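Local coordinates for protein putative fimbrium subunit Fim1C (Bacteroides uniformis, PDB 4K4K) that probably forms part of the tip of fimbriae, the surface filaments through which the bacterium adheres to surfaces and builds biofilms, at residues K140-I148 with L201-P209; V165-T175 with V186-L196. One frame throughout, in Å; residues are numbered along the deposited sequence. Where two conformers were deposited one is given.

Interaction 1 (K140-I148 with L201-P209); sequences KLVKLDITI and LKAEGIVLP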
ATOM      1  N   LYS A 140       2.191   3.068  -3.038  1.00 14.98           N
ATOM      2  CA  LYS A 140       2.642   2.884  -4.437  1.00 15.02           C
ATOM      3  C   LYS A 140       1.650   2.038  -5.262  1.00 20.36           C
ATOM      4  O   LYS A 140       1.740   2.017  -6.501  1.00 20.50           O
ATOM      5  CB  LYS A 140       4.031   2.231  -4.470  1.00 14.95           C
ATOM      6  CG  LYS A 140       5.107   3.107  -3.799  1.00 18.10           C
ATOM      7  CD  LYS A 140       5.383   4.397  -4.589  1.00 18.86           C
ATOM      8  CE  LYS A 140       6.240   5.337  -3.757  1.00 20.33           C
ATOM      9  NZ  LYS A 140       6.571   6.569  -4.516  1.00 22.49           N
ATOM     10  N   LEU A 141       0.679   1.373  -4.572  1.00 16.13           N
ATOM     11  CA  LEU A 141      -0.298   0.515  -5.231  1.00 15.78           C
ATOM     12  C   LEU A 141      -1.697   1.140  -5.148  1.00 20.04           C
ATOM     13  O   LEU A 141      -1.812   2.350  -4.974  1.00 18.87           O
ATOM     14  CB  LEU A 141      -0.242  -0.925  -4.696  1.00 15.23           C
ATOM     15  CG  LEU A 141       1.216  -1.528  -4.633  1.00 17.81           C
ATOM     16  CD1 LEU A 141       1.183  -2.940  -4.022  1.00 17.15           C
ATOM     17  CD2 LEU A 141       1.897  -1.530  -6.001  1.00 17.63           C
ATOM     18  N   VAL A 142      -2.740   0.336  -5.357  1.00 16.65           N
ATOM     19  CA  VAL A 142      -4.118   0.838  -5.456  1.00 17.73           C
ATOM     20  C   VAL A 142      -5.014   0.078  -4.483  1.00 21.68           C
ATOM     21  O   VAL A 142      -4.946  -1.145  -4.417  1.00 20.14           O
ATOM     22  CB  VAL A 142      -4.597   0.670  -6.922  1.00 21.51           C
ATOM     23  CG1 VAL A 142      -6.092   1.007  -7.078  1.00 22.21           C
ATOM     24  CG2 VAL A 142      -3.741   1.490  -7.888  1.00 22.43           C
ATOM     25  N   LYS A 143      -5.860   0.807  -3.744  1.00 19.87           N
ATOM     26  CA  LYS A 143      -6.765   0.191  -2.792  1.00 19.38           C
ATOM     27  C   LYS A 143      -8.172   0.109  -3.375  1.00 22.27           C
ATOM     28  O   LYS A 143      -8.675   1.090  -3.932  1.00 22.16           O
ATOM     29  CB  LYS A 143      -6.780   0.994  -1.474  1.00 21.36           C
ATOM     30  CG  LYS A 143      -7.727   0.464  -0.370  1.00 20.84           C
ATOM     31  CD  LYS A 143      -7.199  -0.794   0.258  1.00 25.90           C
ATOM     32  CE  LYS A 143      -8.115  -1.290   1.361  1.00 30.60           C
ATOM     33  NZ  LYS A 143      -7.479  -2.385   2.136  1.00 31.51           N
ATOM     34  N   LEU A 144      -8.806  -1.060  -3.228  1.00 19.85           N
ATOM     35  CA  LEU A 144     -10.219  -1.247  -3.603  1.00 20.87           C
ATOM     36  C   LEU A 144     -11.007  -1.408  -2.317  1.00 23.99           C
ATOM     37  O   LEU A 144     -10.637  -2.231  -1.478  1.00 21.89           O
ATOM     38  CB  LEU A 144     -10.433  -2.453  -4.533  1.00 20.53           C
ATOM     39  CG  LEU A 144      -9.566  -2.518  -5.808  1.00 23.61           C
ATOM     40  CD1 LEU A 144      -9.916  -3.755  -6.629  1.00 23.29           C
ATOM     41  CD2 LEU A 144      -9.680  -1.233  -6.652  1.00 23.68           C
ATOM     42  N   ASP A 145     -12.080  -0.616  -2.154  1.00 22.04           N
ATOM     43  CA  ASP A 145     -12.915  -0.622  -0.961  1.00 21.87           C
ATOM     44  C   ASP A 145     -14.346  -0.811  -1.448  1.00 26.88           C
ATOM     45  O   ASP A 145     -14.889   0.070  -2.103  1.00 25.36           O
ATOM     46  CB  ASP A 145     -12.709   0.695  -0.182  1.00 23.92           C
ATOM     47  CG  ASP A 145     -13.397   0.758   1.175  1.00 42.86           C
ATOM     48  OD1 ASP A 145     -14.599   0.418   1.252  1.00 43.58           O
ATOM     49  OD2 ASP A 145     -12.770   1.242   2.134  1.00 53.99           O
ATOM     50  N   ILE A 146     -14.920  -1.982  -1.190  1.00 22.92           N
ATOM     51  CA  ILE A 146     -16.239  -2.325  -1.709  1.00 24.53           C
ATOM     52  C   ILE A 146     -17.237  -2.509  -0.577  1.00 27.28           C
ATOM     53  O   ILE A 146     -16.973  -3.219   0.397  1.00 26.88           O
ATOM     54  CB  ILE A 146     -16.093  -3.600  -2.601  1.00 28.33           C
ATOM     55  CG1 ILE A 146     -15.214  -3.285  -3.844  1.00 29.07           C
ATOM     56  CG2 ILE A 146     -17.456  -4.220  -2.995  1.00 31.03           C
ATOM     57  CD1 ILE A 146     -14.590  -4.438  -4.504  1.00 36.55           C
ATOM     58  N   THR A 147     -18.411  -1.872  -0.730  1.00 22.55           N
ATOM     59  CA  THR A 147     -19.514  -2.027   0.202  1.00 23.10           C
ATOM     60  C   THR A 147     -20.640  -2.676  -0.580  1.00 28.22           C
ATOM     61  O   THR A 147     -20.980  -2.200  -1.665  1.00 28.36           O
ATOM     62  CB  THR A 147     -19.907  -0.669   0.806  1.00 35.23           C
ATOM     63  OG1 THR A 147     -18.743  -0.079   1.369  1.00 34.56           O
ATOM     64  CG2 THR A 147     -20.968  -0.787   1.879  1.00 37.08           C
ATOM     65  N   ILE A 148     -21.202  -3.761  -0.054  1.00 26.98           N
ATOM     66  CA  ILE A 148     -22.304  -4.455  -0.715  1.00 27.93           C
ATOM     67  C   ILE A 148     -23.610  -4.194   0.029  1.00 29.59           C
ATOM     68  O   ILE A 148     -23.645  -4.276   1.250  1.00 28.60           O
ATOM     69  CB  ILE A 148     -21.994  -5.983  -0.796  1.00 30.80           C
ATOM     70  CG1 ILE A 148     -20.723  -6.264  -1.638  1.00 31.48           C
ATOM     71  CG2 ILE A 148     -23.196  -6.806  -1.286  1.00 32.22           C
ATOM     72  CD1 ILE A 148     -20.044  -7.586  -1.236  1.00 37.35           C
ATOM     73  N   LEU A 201     -20.497  -7.543   4.697  1.00 35.58           N
ATOM     74  CA  LEU A 201     -20.821  -6.993   3.388  1.00 34.39           C
ATOM     75  C   LEU A 201     -19.786  -5.952   2.912  1.00 35.83           C
ATOM     76  O   LEU A 201     -20.080  -5.119   2.057  1.00 33.76           O
ATOM     77  CB  LEU A 201     -22.249  -6.445   3.379  1.00 35.70           C
ATOM     78  CG  LEU A 201     -23.349  -7.516   3.607  1.00 41.13           C
ATOM     79  CD1 LEU A 201     -24.717  -6.900   3.604  1.00 42.68           C
ATOM     80  CD2 LEU A 201     -23.255  -8.677   2.585  1.00 41.64           C
ATOM     81  N   LYS A 202     -18.546  -6.076   3.390  1.00 32.49           N
ATOM     82  CA  LYS A 202     -17.437  -5.226   2.979  1.00 31.38           C
ATOM     83  C   LYS A 202     -16.352  -6.093   2.378  1.00 32.51           C
ATOM     84  O   LYS A 202     -16.102  -7.190   2.879  1.00 33.83           O
ATOM     85  CB  LYS A 202     -16.892  -4.412   4.168  1.00 35.40           C
ATOM     86  CG  LYS A 202     -17.825  -3.287   4.608  1.00 58.21           C
ATOM     87  CD  LYS A 202     -17.474  -2.782   5.998  1.00 74.93           C
ATOM     88  CE  LYS A 202     -18.545  -1.874   6.558  1.00 92.11           C
ATOM     89  NZ  LYS A 202     -18.199  -1.373   7.915  1.00102.27           N
ATOM     90  N   ALA A 203     -15.742  -5.636   1.290  1.00 26.78           N
ATOM     91  CA  ALA A 203     -14.628  -6.334   0.650  1.00 25.37           C
ATOM     92  C   ALA A 203     -13.525  -5.343   0.374  1.00 27.18           C
ATOM     93  O   ALA A 203     -13.795  -4.163   0.120  1.00 27.78           O
ATOM     94  CB  ALA A 203     -15.072  -7.013  -0.635  1.00 26.12           C
ATOM     95  N   GLU A 204     -12.279  -5.799   0.445  1.00 22.93           N
ATOM     96  CA  GLU A 204     -11.159  -4.916   0.184  1.00 22.91           C
ATOM     97  C   GLU A 204     -10.057  -5.658  -0.522  1.00 22.91           C
ATOM     98  O   GLU A 204      -9.953  -6.889  -0.425  1.00 23.00           O
ATOM     99  CB  GLU A 204     -10.634  -4.261   1.479  1.00 24.50           C
ATOM    100  CG  GLU A 204      -9.967  -5.240   2.437  1.00 32.15           C
ATOM    101  CD  GLU A 204      -9.552  -4.672   3.780  1.00 55.57           C
ATOM    102  OE1 GLU A 204      -9.413  -3.432   3.897  1.00 36.63           O
ATOM    103  OE2 GLU A 204      -9.325  -5.480   4.711  1.00 55.91           O
ATOM    104  N   GLY A 205      -9.255  -4.902  -1.242  1.00 20.76           N
ATOM    105  CA  GLY A 205      -8.106  -5.457  -1.936  1.00 20.51           C
ATOM    106  C   GLY A 205      -7.063  -4.410  -2.240  1.00 21.58           C
ATOM    107  O   GLY A 205      -7.354  -3.222  -2.211  1.00 20.27           O
ATOM    108  N   ILE A 206      -5.844  -4.857  -2.520  1.00 18.26           N
ATOM    109  CA  ILE A 206      -4.740  -4.017  -2.961  1.00 16.62           C
ATOM    110  C   ILE A 206      -4.320  -4.583  -4.302  1.00 21.34           C
ATOM    111  O   ILE A 206      -4.016  -5.776  -4.408  1.00 22.35           O
ATOM    112  CB  ILE A 206      -3.575  -3.934  -1.943  1.00 19.49           C
ATOM    113  CG1 ILE A 206      -4.051  -3.186  -0.676  1.00 21.18           C
ATOM    114  CG2 ILE A 206      -2.334  -3.218  -2.582  1.00 18.96           C
ATOM    115  CD1 ILE A 206      -3.066  -3.176   0.511  1.00 21.38           C
ATOM    116  N   VAL A 207      -4.389  -3.759  -5.338  1.00 17.31           N
ATOM    117  CA  VAL A 207      -4.089  -4.220  -6.696  1.00 16.60           C
ATOM    118  C   VAL A 207      -3.024  -3.322  -7.322  1.00 20.96           C
ATOM    119  O   VAL A 207      -2.724  -2.243  -6.799  1.00 18.74           O
ATOM    120  CB  VAL A 207      -5.374  -4.287  -7.576  1.00 20.83           C
ATOM    121  CG1 VAL A 207      -6.394  -5.284  -6.990  1.00 20.78           C
ATOM    122  CG2 VAL A 207      -5.985  -2.894  -7.783  1.00 20.77           C
ATOM    123  N   LEU A 208      -2.506  -3.744  -8.474  1.00 18.45           N
ATOM    124  CA  LEU A 208      -1.496  -2.958  -9.152  1.00 20.01           C
ATOM    125  C   LEU A 208      -2.111  -1.812  -9.940  1.00 22.87           C
ATOM    126  O   LEU A 208      -3.200  -1.965 -10.516  1.00 22.69           O
ATOM    127  CB  LEU A 208      -0.703  -3.856 -10.122  1.00 20.30           C
ATOM    128  CG  LEU A 208       0.067  -5.031  -9.527  1.00 21.88           C
ATOM    129  CD1 LEU A 208       0.926  -5.680 -10.596  1.00 22.98           C
ATOM    130  CD2 LEU A 208       0.950  -4.588  -8.341  1.00 21.06           C
ATOM    131  N   PRO A 209      -1.361  -0.697 -10.092  1.00 22.13           N
ATOM    132  CA  PRO A 209      -1.834   0.371 -10.994  1.00 21.43           C
ATOM    133  C   PRO A 209      -1.992  -0.173 -12.413  1.00 26.40           C
ATOM    134  O   PRO A 209      -1.274  -1.098 -12.801  1.00 25.65           O
ATOM    135  CB  PRO A 209      -0.715   1.428 -10.924  1.00 22.86           C
ATOM    136  CG  PRO A 209       0.048   1.111  -9.646  1.00 25.88           C
ATOM    137  CD  PRO A 209      -0.039  -0.372  -9.506  1.00 21.26           C
TER

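Interaction 2 (V165-T175 with V186-L196); sequences VSISNQQTAAT and VTTGTTKEIVL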
ATOM      1  N   VAL A 165     -16.174 -11.855  -3.325  1.00 28.94           N
ATOM      2  CA  VAL A 165     -15.853 -10.876  -4.358  1.00 27.45           C
ATOM      3  C   VAL A 165     -14.481 -11.184  -4.921  1.00 28.96           C
ATOM      4  O   VAL A 165     -13.535 -11.376  -4.151  1.00 27.87           O
ATOM      5  CB  VAL A 165     -15.906  -9.405  -3.803  1.00 31.81           C
ATOM      6  CG1 VAL A 165     -15.760  -8.365  -4.927  1.00 31.27           C
ATOM      7  CG2 VAL A 165     -17.178  -9.152  -3.004  1.00 32.60           C
ATOM      8  N   SER A 166     -14.353 -11.155  -6.245  1.00 25.50           N
ATOM      9  CA  SER A 166     -13.054 -11.295  -6.900  1.00 24.79           C
ATOM     10  C   SER A 166     -12.968 -10.305  -8.058  1.00 27.42           C
ATOM     11  O   SER A 166     -13.997  -9.795  -8.509  1.00 28.10           O
ATOM     12  CB  SER A 166     -12.833 -12.734  -7.364  1.00 29.71           C
ATOM     13  OG  SER A 166     -13.711 -13.051  -8.429  1.00 32.36           O
ATOM     14  N   ILE A 167     -11.751 -10.000  -8.509  1.00 22.16           N
ATOM     15  CA  ILE A 167     -11.521  -9.109  -9.652  1.00 21.08           C
ATOM     16  C   ILE A 167     -10.696  -9.890 -10.672  1.00 27.31           C
ATOM     17  O   ILE A 167      -9.744 -10.582 -10.300  1.00 26.00           O
ATOM     18  CB  ILE A 167     -10.889  -7.743  -9.252  1.00 22.49           C
ATOM     19  CG1 ILE A 167     -10.832  -6.771 -10.459  1.00 22.72           C
ATOM     20  CG2 ILE A 167      -9.526  -7.887  -8.525  1.00 21.87           C
ATOM     21  CD1 ILE A 167     -10.385  -5.286 -10.116  1.00 23.98           C
ATOM     22  N   SER A 168     -11.082  -9.803 -11.949  1.00 25.46           N
ATOM     23  CA  SER A 168     -10.455 -10.558 -13.026  1.00 25.67           C
ATOM     24  C   SER A 168      -9.322  -9.811 -13.726  1.00 30.60           C
ATOM     25  O   SER A 168      -9.185  -8.593 -13.613  1.00 30.11           O
ATOM     26  CB  SER A 168     -11.509 -10.934 -14.073  1.00 28.09           C
ATOM     27  OG  SER A 168     -11.925  -9.770 -14.774  1.00 34.19           O
ATOM     28  N   ASN A 169      -8.550 -10.589 -14.497  1.00 28.53           N
ATOM     29  CA  ASN A 169      -7.466 -10.207 -15.396  1.00 29.50           C
ATOM     30  C   ASN A 169      -6.519  -9.190 -14.751  1.00 31.80           C
ATOM     31  O   ASN A 169      -6.287  -8.077 -15.243  1.00 31.92           O
ATOM     32  CB  ASN A 169      -8.027  -9.724 -16.720  1.00 35.59           C
ATOM     33  CG  ASN A 169      -8.897 -10.806 -17.354  1.00 60.39           C
ATOM     34  OD1 ASN A 169      -8.509 -11.982 -17.466  1.00 51.07           O
ATOM     35  ND2 ASN A 169     -10.140 -10.473 -17.630  1.00 54.61           N
ATOM     36  N   GLN A 170      -5.977  -9.609 -13.629  1.00 27.13           N
ATOM     37  CA  GLN A 170      -5.029  -8.788 -12.893  1.00 24.52           C
ATOM     38  C   GLN A 170      -3.608  -9.188 -13.149  1.00 28.78           C
ATOM     39  O   GLN A 170      -3.291 -10.381 -13.128  1.00 30.32           O
ATOM     40  CB  GLN A 170      -5.269  -8.904 -11.374  1.00 23.73           C
ATOM     41  CG  GLN A 170      -6.627  -8.406 -10.907  1.00 27.59           C
ATOM     42  CD  GLN A 170      -6.826  -6.943 -11.184  1.00 27.93           C
ATOM     43  OE1 GLN A 170      -7.647  -6.553 -12.027  1.00 28.94           O
ATOM     44  NE2 GLN A 170      -6.042  -6.098 -10.531  1.00 18.73           N
ATOM     45  N   GLN A 171      -2.736  -8.189 -13.287  1.00 23.23           N
ATOM     46  CA  GLN A 171      -1.291  -8.389 -13.257  1.00 22.63           C
ATOM     47  C   GLN A 171      -0.979  -8.493 -11.767  1.00 26.62           C
ATOM     48  O   GLN A 171      -1.630  -7.797 -10.971  1.00 26.20           O
ATOM     49  CB  GLN A 171      -0.533  -7.234 -13.939  1.00 23.62           C
ATOM     50  CG  GLN A 171      -0.668  -7.235 -15.464  1.00 28.39           C
ATOM     51  CD  GLN A 171      -0.060  -8.448 -16.142  1.00 34.51           C
ATOM     52  OE1 GLN A 171       0.881  -9.079 -15.642  1.00 30.46           O
ATOM     53  NE2 GLN A 171      -0.597  -8.812 -17.291  1.00 31.32           N
ATOM     54  N   THR A 172      -0.056  -9.371 -11.356  1.00 22.10           N
ATOM     55  CA  THR A 172       0.179  -9.542  -9.921  1.00 20.91           C
ATOM     56  C   THR A 172       1.622  -9.244  -9.488  1.00 22.26           C
ATOM     57  O   THR A 172       1.873  -9.152  -8.277  1.00 20.85           O
ATOM     58  CB  THR A 172      -0.195 -10.972  -9.489  1.00 27.53           C
ATOM     59  OG1 THR A 172       0.609 -11.905 -10.225  1.00 29.15           O
ATOM     60  CG2 THR A 172      -1.700 -11.274  -9.646  1.00 26.75           C
ATOM     61  N   ALA A 173       2.547  -9.038 -10.444  1.00 18.90           N
ATOM     62  CA  ALA A 173       3.956  -8.755 -10.123  1.00 19.46           C
ATOM     63  C   ALA A 173       4.402  -7.345 -10.537  1.00 21.24           C
ATOM     64  O   ALA A 173       4.105  -6.891 -11.637  1.00 21.45           O
ATOM     65  CB  ALA A 173       4.854  -9.784 -10.808  1.00 21.95           C
ATOM     66  N   ALA A 174       5.145  -6.682  -9.663  1.00 18.51           N
ATOM     67  CA  ALA A 174       5.699  -5.363  -9.955  1.00 18.22           C
ATOM     68  C   ALA A 174       7.020  -5.182  -9.207  1.00 18.70           C
ATOM     69  O   ALA A 174       7.347  -5.981  -8.345  1.00 18.06           O
ATOM     70  CB  ALA A 174       4.699  -4.252  -9.590  1.00 18.74           C
ATOM     71  N   THR A 175       7.784  -4.144  -9.560  1.00 15.47           N
ATOM     72  CA  THR A 175       9.033  -3.788  -8.908  1.00 14.81           C
ATOM     73  C   THR A 175       9.007  -2.334  -8.517  1.00 17.90           C
ATOM     74  O   THR A 175       8.265  -1.534  -9.096  1.00 18.83           O
ATOM     75  CB  THR A 175      10.271  -4.072  -9.802  1.00 21.16           C
ATOM     76  OG1 THR A 175      10.230  -3.222 -10.962  1.00 22.12           O
ATOM     77  CG2 THR A 175      10.380  -5.564 -10.227  1.00 20.66           C
ATOM     78  N   VAL A 186       5.029  -2.337 -13.344  1.00 21.28           N
ATOM     79  CA  VAL A 186       4.404  -3.646 -13.487  1.00 22.35           C
ATOM     80  C   VAL A 186       5.272  -4.516 -14.413  1.00 28.07           C
ATOM     81  O   VAL A 186       5.707  -4.050 -15.478  1.00 30.44           O
ATOM     82  CB  VAL A 186       2.943  -3.542 -14.002  1.00 26.66           C
ATOM     83  CG1 VAL A 186       2.320  -4.921 -14.186  1.00 26.54           C
ATOM     84  CG2 VAL A 186       2.103  -2.689 -13.055  1.00 26.14           C
ATOM     85  N   THR A 187       5.566  -5.747 -13.988  1.00 23.95           N
ATOM     86  CA  THR A 187       6.336  -6.684 -14.830  1.00 24.93           C
ATOM     87  C   THR A 187       5.317  -7.684 -15.347  1.00 33.52           C
ATOM     88  O   THR A 187       4.822  -8.520 -14.587  1.00 34.31           O
ATOM     89  CB  THR A 187       7.502  -7.298 -14.075  1.00 29.70           C
ATOM     90  OG1 THR A 187       6.987  -7.940 -12.915  1.00 31.95           O
ATOM     91  CG2 THR A 187       8.556  -6.252 -13.696  1.00 25.68           C
ATOM     92  N   THR A 188       4.911  -7.516 -16.591  1.00 32.18           N
ATOM     93  CA  THR A 188       3.811  -8.303 -17.175  1.00 34.82           C
ATOM     94  C   THR A 188       4.066  -9.807 -17.120  1.00 41.34           C
ATOM     95  O   THR A 188       5.197 -10.279 -17.232  1.00 43.22           O
ATOM     96  CB  THR A 188       3.489  -7.834 -18.575  1.00 50.44           C
ATOM     97  OG1 THR A 188       4.627  -8.028 -19.425  1.00 54.69           O
ATOM     98  CG2 THR A 188       2.986  -6.375 -18.599  1.00 48.29           C
ATOM     99  N   GLY A 189       2.996 -10.520 -16.830  1.00 37.17           N
ATOM    100  CA  GLY A 189       2.973 -11.962 -16.717  1.00 36.44           C
ATOM    101  C   GLY A 189       1.587 -12.437 -17.088  1.00 39.33           C
ATOM    102  O   GLY A 189       0.835 -11.725 -17.773  1.00 38.02           O
ATOM    103  N   THR A 190       1.234 -13.623 -16.635  1.00 38.12           N
ATOM    104  CA  THR A 190      -0.094 -14.139 -16.953  1.00 39.35           C
ATOM    105  C   THR A 190      -1.104 -13.468 -16.003  1.00 43.18           C
ATOM    106  O   THR A 190      -0.815 -13.307 -14.815  1.00 42.95           O
ATOM    107  CB  THR A 190      -0.127 -15.680 -16.967  1.00 50.78           C
ATOM    108  OG1 THR A 190      -1.478 -16.108 -17.161  1.00 57.22           O
ATOM    109  CG2 THR A 190       0.471 -16.317 -15.708  1.00 48.19           C
ATOM    110  N   THR A 191      -2.243 -13.006 -16.563  1.00 39.21           N
ATOM    111  CA  THR A 191      -3.330 -12.346 -15.833  1.00 37.50           C
ATOM    112  C   THR A 191      -3.957 -13.367 -14.884  1.00 40.86           C
ATOM    113  O   THR A 191      -4.024 -14.554 -15.225  1.00 41.68           O
ATOM    114  CB  THR A 191      -4.343 -11.711 -16.787  1.00 50.25           C
ATOM    115  OG1 THR A 191      -4.820 -12.697 -17.702  1.00 50.89           O
ATOM    116  CG2 THR A 191      -3.760 -10.519 -17.554  1.00 51.34           C
ATOM    117  N   LYS A 192      -4.388 -12.909 -13.692  1.00 33.95           N
ATOM    118  CA  LYS A 192      -4.937 -13.768 -12.634  0.50 32.60           C
ATOM    119  C   LYS A 192      -6.216 -13.179 -12.047  1.00 33.78           C
ATOM    120  O   LYS A 192      -6.413 -11.962 -12.090  1.00 30.60           O
ATOM    121  CB  LYS A 192      -3.865 -13.910 -11.515  0.50 34.17           C
ATOM    122  CG  LYS A 192      -4.153 -14.955 -10.426  0.50 44.48           C
ATOM    123  CD  LYS A 192      -3.279 -14.784  -9.171  0.50 46.22           C
ATOM    124  CE  LYS A 192      -3.942 -13.950  -8.090  0.50 39.40           C
ATOM    125  NZ  LYS A 192      -4.261 -14.733  -6.861  0.50 36.85           N
ATOM    126  N   GLU A 193      -7.075 -14.042 -11.479  1.00 30.69           N
ATOM    127  CA  GLU A 193      -8.260 -13.615 -10.766  1.00 29.76           C
ATOM    128  C   GLU A 193      -7.807 -13.380  -9.329  1.00 35.15           C
ATOM    129  O   GLU A 193      -7.145 -14.253  -8.758  1.00 38.91           O
ATOM    130  CB  GLU A 193      -9.365 -14.692 -10.836  1.00 31.49           C
ATOM    131  CG  GLU A 193     -10.678 -14.234 -10.228  1.00 38.78           C
ATOM    132  CD  GLU A 193     -11.607 -13.554 -11.214  1.00 52.43           C
ATOM    133  OE1 GLU A 193     -11.391 -13.706 -12.439  1.00 54.26           O
ATOM    134  OE2 GLU A 193     -12.575 -12.903 -10.762  1.00 40.07           O
ATOM    135  N   ILE A 194      -8.114 -12.224  -8.752  1.00 27.77           N
ATOM    136  CA  ILE A 194      -7.719 -11.979  -7.363  1.00 25.11           C
ATOM    137  C   ILE A 194      -8.959 -12.011  -6.488  1.00 27.47           C
ATOM    138  O   ILE A 194      -9.889 -11.227  -6.697  1.00 25.59           O
ATOM    139  CB  ILE A 194      -6.940 -10.660  -7.181  1.00 25.87           C
ATOM    140  CG1 ILE A 194      -5.581 -10.677  -7.936  1.00 26.76           C
ATOM    141  CG2 ILE A 194      -6.762 -10.334  -5.678  1.00 25.62           C
ATOM    142  CD1 ILE A 194      -4.737  -9.369  -7.807  1.00 27.91           C
ATOM    143  N   VAL A 195      -8.960 -12.903  -5.483  1.00 24.83           N
ATOM    144  CA  VAL A 195     -10.070 -13.000  -4.549  1.00 25.15           C
ATOM    145  C   VAL A 195      -9.852 -11.904  -3.512  1.00 30.02           C
ATOM    146  O   VAL A 195      -8.797 -11.863  -2.877  1.00 29.04           O
ATOM    147  CB  VAL A 195     -10.175 -14.415  -3.930  1.00 30.36           C
ATOM    148  CG1 VAL A 195     -11.149 -14.428  -2.746  1.00 31.05           C
ATOM    149  CG2 VAL A 195     -10.592 -15.443  -4.993  1.00 31.24           C
ATOM    150  N   LEU A 196     -10.828 -11.000  -3.376  1.00 27.12           N
ATOM    151  CA  LEU A 196     -10.754  -9.901  -2.411  0.50 28.07           C
ATOM    152  C   LEU A 196     -11.122 -10.424  -1.022  1.00 35.13           C
ATOM    153  O   LEU A 196     -11.857 -11.407  -0.926  1.00 39.30           O
ATOM    154  CB  LEU A 196     -11.687  -8.749  -2.834  0.50 28.08           C
ATOM    155  CG  LEU A 196     -11.114  -7.793  -3.878  0.50 33.28           C
ATOM    156  CD1 LEU A 196     -11.428  -8.248  -5.286  0.50 34.33           C
ATOM    157  CD2 LEU A 196     -11.660  -6.402  -3.684  0.50 36.42           C
TER
HETATM  158  O   HOH W   1     -14.359 -12.417  -1.265  1.00 28.14           O
HETATM  159  O   HOH W   2      -9.270 -13.642 -14.168  1.00 41.51           O
HETATM  160  O   HOH W   3       2.498  -9.180 -13.403  1.00 32.99           O
HETATM  161  O   HOH W   4       0.670 -11.524 -13.162  1.00 40.59           O

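Interaction 1 (K140-I148 with L201-P209)
Lys143 and Glu204 form a salt bridge diagonally across two antiparallel strands, with Lys143 NZ 2.8 Å from Glu204 OE1. The ammonium group meets this oxygen from above the carboxylate plane. Lys143 can get there because its chain bends at chi2 (73°), laying CD 3.5 Å from Gly205 O, from where the extended end of the chain runs on to the carboxylate. Lys143 CD also lies 4.1 Å from Ile206 CG1. Each charged group has a second mate: Gln112 bonds NZ, and His197 bonds Glu204 OE2. With an alanine in place of Lys143, Glu204 OE1 is likely to lose its charged partner and Ile206 CG1 the methylene cover over it.

The backbones are joined by paired bonds at Val142–Val207, Leu144–Gly205 and Ile146–Ala203. The bond from Leu144 N to Gly205 O, at 2.8 Å, is almost straight (178° at the hydrogen). A last bond runs from Ile148 N to Leu201 O at 2.7 Å, just before the start of strand 202-207.

Side chains alternate between the two faces. On the face opposite the salt bridge, Val142 CB packs against Val207 CG2 at 3.9 Å, and Leu144 CD1 reaches Val207 CG1 while the two side chains cross at about a right angle. Branched aliphatic residues suit this buried face, where Leu144 meets Ile167 and Ile148 meets Val165; Gly205 and Ala203 add little bulk to it. Beyond the ladder, Leu141 CB lies 3.8 Å from Ile206 CG2, Leu141 and Leu208 lie side by side with Leu141 CD2 4.0 Å from Leu208 CD2, and Pro209 borders Val142 CG2.

Strand 132-150 runs between antiparallel strand 202-207 and parallel strand 247-256, an interior strand of a mixed sheet, apolar on one face and polar on much of the other, consistent with the beta-sandwich architecture of transthyretin-like fimbrillin domains.

Interaction 2 (V165-T175 with V186-L196)
Ile167 and Ile194 bond to each other through both backbone N–H and C=O groups, and Gln170 and Lys192 do the same. Three residue steps on one strand thus match two on the other, which makes a beta bulge with the extra residue at Ser168–Asn169. Asn169 has left-handed backbone angles (45°/58°), a conformation asparagine adopts readily, and here the chain turns a corner. Farther on, Thr187 N bonds Ala173 O at 3.0 Å in a separate short ladder.

Among polar side chains, Ser166 OG donates to Glu193 OE2 at 2.6 Å, meeting it on the anti side close to the carboxylate plane. Glu193 bends at chi2 (90°), folding its carboxylate back over the neighbouring strand, where OE1 accepts a hydrogen bond from a water that itself accepts one from Asn169 N. Glutamine suits position 171 because its amide both accepts and donates: Gln171 OE1 receives Gly189 N at 2.8 Å, and NE2 gives a longer bond of 3.3 Å to Gly189 O from above that carbonyl plane. A second water accepts from Ala173 N and lies beside Thr187 O and Gln171 OE1, though it need not serve both.

Apolar contact accompanies these bonds. Ile167 CG2 lies 4.0 Å from Ile194 CB; Ile194 CD1 reaches Gln170 CB at 3.6 Å, the two side chains crossing nearly perpendicularly. Gln171 CB packs on Val186 CG1 at 3.7 Å.

Beyond the bulge and the corner at Asn169, strand 164-177 exchanges strand 192-199 for strand 185-186, with strand 101-105 also pairing there, a change of partner consistent with the beta-sandwich fold expected of fimbrillin-like domains.

The centres of the two interactions lie 13 Å apart, and strands 192-199 and 202-207, consecutive in the chain and paired with each other, join them directly. Along the sequence the order is 140-148, 165-175, 186-196, 201-209, so interaction 1 is closed by the outermost pair of segments and interaction 2 by the inner pair. They also touch directly: Leu208 CD1 comes within 3.3 Å of the backbone Gln171 O, and Val165 packs on Ile146. Paired strands and packing between strands thus tie the two contacts together in one part of an elongated fimbrillin-like chain.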